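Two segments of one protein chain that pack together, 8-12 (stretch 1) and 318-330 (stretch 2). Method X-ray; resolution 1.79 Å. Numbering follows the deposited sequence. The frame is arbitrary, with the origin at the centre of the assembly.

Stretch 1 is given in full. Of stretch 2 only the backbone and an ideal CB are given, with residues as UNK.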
# COMPACT_ATOMS: atom_id res chain seq x y z
N ALA A 8 -4.68 -18.14 -20.33
CA ALA A 8 -4.79 -18.68 -18.99
C ALA A 8 -3.71 -18.12 -18.04
O ALA A 8 -3.93 -18.10 -16.81
CB ALA A 8 -4.72 -20.21 -19.04
N SER A 9 -2.56 -17.69 -18.57
CA SER A 9 -1.48 -17.11 -17.76
C SER A 9 -1.54 -15.57 -17.72
O SER A 9 -0.91 -14.95 -16.88
CB SER A 9 -0.12 -17.55 -18.26
OG SER A 9 0.07 -18.93 -17.98
N ARG A 10 -2.34 -14.98 -18.60
CA ARG A 10 -2.45 -13.53 -18.67
C ARG A 10 -3.79 -13.09 -19.24
O ARG A 10 -3.90 -12.68 -20.40
CB ARG A 10 -1.30 -12.95 -19.49
CG ARG A 10 -1.19 -11.45 -19.31
CD ARG A 10 0.08 -10.86 -19.90
NE ARG A 10 0.20 -9.46 -19.53
CZ ARG A 10 1.26 -8.69 -19.76
NH1 ARG A 10 2.34 -9.15 -20.39
NH2 ARG A 10 1.22 -7.41 -19.36
N PRO A 11 -4.84 -13.18 -18.40
CA PRO A 11 -6.18 -12.81 -18.83
C PRO A 11 -6.35 -11.31 -18.98
O PRO A 11 -5.77 -10.53 -18.22
CB PRO A 11 -7.09 -13.36 -17.73
CG PRO A 11 -6.21 -13.70 -16.58
CD PRO A 11 -4.80 -13.78 -17.05
N ILE A 12 -7.12 -10.93 -19.99
CA ILE A 12 -7.37 -9.55 -20.34
C ILE A 12 -8.87 -9.32 -20.38
O ILE A 12 -9.60 -10.08 -20.98
CB ILE A 12 -6.79 -9.21 -21.75
CG1 ILE A 12 -5.30 -9.53 -21.82
CG2 ILE A 12 -7.09 -7.76 -22.13
CD1 ILE A 12 -4.41 -8.75 -20.87
N UNK A 318 1.27 1.96 -18.23
CA UNK A 318 2.52 1.63 -18.87
C UNK A 318 3.24 0.55 -18.06
O UNK A 318 3.50 0.73 -16.88
CB UNK A 318 3.39 2.88 -19.02
N UNK A 319 3.54 -0.57 -18.68
CA UNK A 319 4.26 -1.65 -18.00
C UNK A 319 5.59 -1.81 -18.72
O UNK A 319 5.61 -2.13 -19.92
CB UNK A 319 3.46 -2.96 -17.99
N UNK A 320 6.71 -1.58 -18.03
CA UNK A 320 8.00 -1.68 -18.71
C UNK A 320 8.43 -3.14 -18.82
O UNK A 320 7.82 -4.01 -18.22
CB UNK A 320 9.06 -0.87 -17.97
N UNK A 321 9.44 -3.39 -19.63
CA UNK A 321 9.87 -4.74 -19.92
C UNK A 321 10.69 -5.34 -18.81
O UNK A 321 11.76 -5.87 -19.05
CB UNK A 321 10.67 -4.77 -21.22
N UNK A 322 10.18 -5.26 -17.59
CA UNK A 322 10.86 -5.81 -16.43
C UNK A 322 10.17 -7.08 -15.96
O UNK A 322 10.66 -7.78 -15.08
CB UNK A 322 10.91 -4.78 -15.30
N UNK A 323 9.02 -7.39 -16.56
CA UNK A 323 8.22 -8.53 -16.12
C UNK A 323 8.27 -9.69 -17.08
O UNK A 323 8.64 -9.57 -18.25
CB UNK A 323 6.76 -8.10 -15.92
N UNK A 324 7.87 -10.83 -16.54
CA UNK A 324 7.63 -12.01 -17.33
C UNK A 324 6.39 -11.81 -18.21
O UNK A 324 5.26 -11.91 -17.74
CB UNK A 324 7.47 -13.23 -16.42
N UNK A 325 6.62 -11.55 -19.48
CA UNK A 325 5.59 -11.08 -20.39
C UNK A 325 4.56 -12.17 -20.75
O UNK A 325 3.42 -11.85 -21.12
CB UNK A 325 6.25 -10.55 -21.66
N UNK A 326 4.95 -13.43 -20.63
CA UNK A 326 4.03 -14.56 -20.85
C UNK A 326 3.24 -14.95 -19.58
O UNK A 326 2.12 -15.46 -19.70
CB UNK A 326 4.82 -15.77 -21.35
N UNK A 327 3.83 -14.72 -18.41
CA UNK A 327 3.27 -15.15 -17.12
C UNK A 327 3.62 -14.23 -15.97
O UNK A 327 4.45 -14.57 -15.10
CB UNK A 327 3.75 -16.56 -16.79
N UNK A 328 2.99 -13.04 -15.94
CA UNK A 328 3.26 -11.99 -14.97
C UNK A 328 2.67 -12.22 -13.56
O UNK A 328 2.92 -11.42 -12.65
CB UNK A 328 2.72 -10.67 -15.52
N UNK A 329 1.90 -13.30 -13.38
CA UNK A 329 1.23 -13.59 -12.12
C UNK A 329 1.77 -14.89 -11.56
O UNK A 329 1.70 -15.92 -12.23
CB UNK A 329 -0.29 -13.67 -12.30
N UNK A 330 2.27 -14.88 -10.33
CA UNK A 330 2.92 -16.08 -9.79
C UNK A 330 2.17 -16.74 -8.60
O UNK A 330 1.06 -16.33 -8.24
CB UNK A 330 4.34 -15.71 -9.35

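Position 318 is extended, with nothing of stretch 1 within 5.5 Å of its ideal CB. Stretch 1 sets no demand; it is Thr 318.

Position 319 is also extended, and its CB points toward stretch 1, 5.2 Å from NH2 of Arg 10. An acid could answer the charge, while an aliphatic chain could lie against the guanidinium rim. It is Ile 319, whose CD1 comes 3.9 Å from Arg 10 NH2, at the guanidinium edge.

Positions 320, 321 and 322 are out of reach, so stretch 1 cannot choose among side chains; they hold Asp 320, Gly 321 and Ile 322.

At 323 CB points toward stretch 1 but starts too far away for a small residue to touch. A longer chain could reach the end of Arg 10. Ile 323 does so, bringing CD1 to 4.0 Å from Arg 10 NH2.

Position 324 points sideways, with nothing of stretch 1 within 5.5 Å. A turn follows, where a short acceptor could hold backbone NH groups; Asn, Asp or Ser would serve. Asn 324 OD1 accepts from the backbone N of 327 at 3.2 Å and, weakly, from that of 326 at 3.3 Å.

At 325 CB points away, its ideal position 4.3 Å from Arg 10 NH1, and the carbonyl does the work: Arg 10 NH1 donates to the O of 325 at 3.0 Å. Because the backbone supplies the acceptor, many side chains would fit. Thr 325 keeps OG1 4.1 Å from Arg 10 NH1, so the carbonyl makes the bond.

Position 326 likewise turns CB away and offers backbone, its O lying 3.4 Å from Ser 9 CB. Stretch 1 sets no limit on the side chain, so many would do, polar ones among them; it is Ser 326.

Position 327, at phi/psi -149/73, brings its CA close to that of Ser 9. An ideal CB would have room, 4.3 Å from Ser 9 CB, so contact does not require glycine, yet Gly 327 is found.

At 328 CB points toward stretch 1, 4.9 Å from Arg 10 NE, and phi of -76° permits proline. A compact apolar group could cover the guanidinium. Pro 328 lays CG over one face, 3.7 Å from Arg 10 CD, while its CD lies 3.6 Å from Ser 9 O.

Position 329 faces stretch 1, CB 4.8 Å from Ser 9 O, with Pro 11 beyond. A large side chain, ideally with a donor, fits. Trp 329 sets CD1 3.5 Å from Ser 9 O at its ring edge; one water accepts from NE1 and donates to Pro 11 O.

Position 330 is out of reach, so stretch 1 does not constrain it; it is Thr 330.

Stretch 2, residues 318-330: TIDGIINTSGPWT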
# COMPACT_ATOMS: atom_id res chain seq x y z
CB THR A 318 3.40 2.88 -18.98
OG1 THR A 318 2.75 3.85 -19.83
CG2 THR A 318 4.76 2.54 -19.54
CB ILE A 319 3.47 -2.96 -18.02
CG1 ILE A 319 2.06 -2.74 -17.43
CG2 ILE A 319 4.21 -4.04 -17.26
CD1 ILE A 319 1.19 -3.98 -17.41
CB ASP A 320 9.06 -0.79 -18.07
CG ASP A 320 8.82 0.69 -18.33
OD1 ASP A 320 8.16 1.07 -19.31
OD2 ASP A 320 9.25 1.53 -17.54
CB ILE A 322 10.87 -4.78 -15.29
CG1 ILE A 322 9.44 -4.38 -14.90
CG2 ILE A 322 11.65 -3.54 -15.73
CD1 ILE A 322 9.33 -3.76 -13.54
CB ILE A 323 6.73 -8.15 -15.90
CG1 ILE A 323 6.09 -7.68 -17.22
CG2 ILE A 323 6.61 -7.09 -14.83
CD1 ILE A 323 4.60 -7.97 -17.31
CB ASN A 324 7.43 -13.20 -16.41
CG ASN A 324 7.44 -14.49 -17.16
OD1 ASN A 324 6.99 -14.56 -18.29
ND2 ASN A 324 7.96 -15.54 -16.52
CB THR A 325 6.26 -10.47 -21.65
OG1 THR A 325 6.27 -9.04 -21.52
CG2 THR A 325 5.57 -10.83 -22.94
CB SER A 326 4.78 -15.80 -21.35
OG SER A 326 5.87 -15.45 -22.17
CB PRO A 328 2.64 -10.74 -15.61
CG PRO A 328 1.60 -11.26 -16.54
CD PRO A 328 1.89 -12.70 -16.85
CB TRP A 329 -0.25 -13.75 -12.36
CG TRP A 329 -0.89 -12.62 -13.08
CD1 TRP A 329 -1.50 -12.69 -14.30
CD2 TRP A 329 -1.03 -11.27 -12.64
NE1 TRP A 329 -1.99 -11.46 -14.66
CE2 TRP A 329 -1.74 -10.57 -13.65
CE3 TRP A 329 -0.66 -10.58 -11.48
CZ2 TRP A 329 -2.06 -9.21 -13.54
CZ3 TRP A 329 -0.98 -9.21 -11.37
CH2 TRP A 329 -1.69 -8.56 -12.39
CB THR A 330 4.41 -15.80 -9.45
OG1 THR A 330 5.07 -17.04 -9.18
CG2 THR A 330 4.54 -14.90 -8.24
O HOH W 1 1.13 -15.80 -15.02
O HOH W 2 -3.44 -10.37 -16.74
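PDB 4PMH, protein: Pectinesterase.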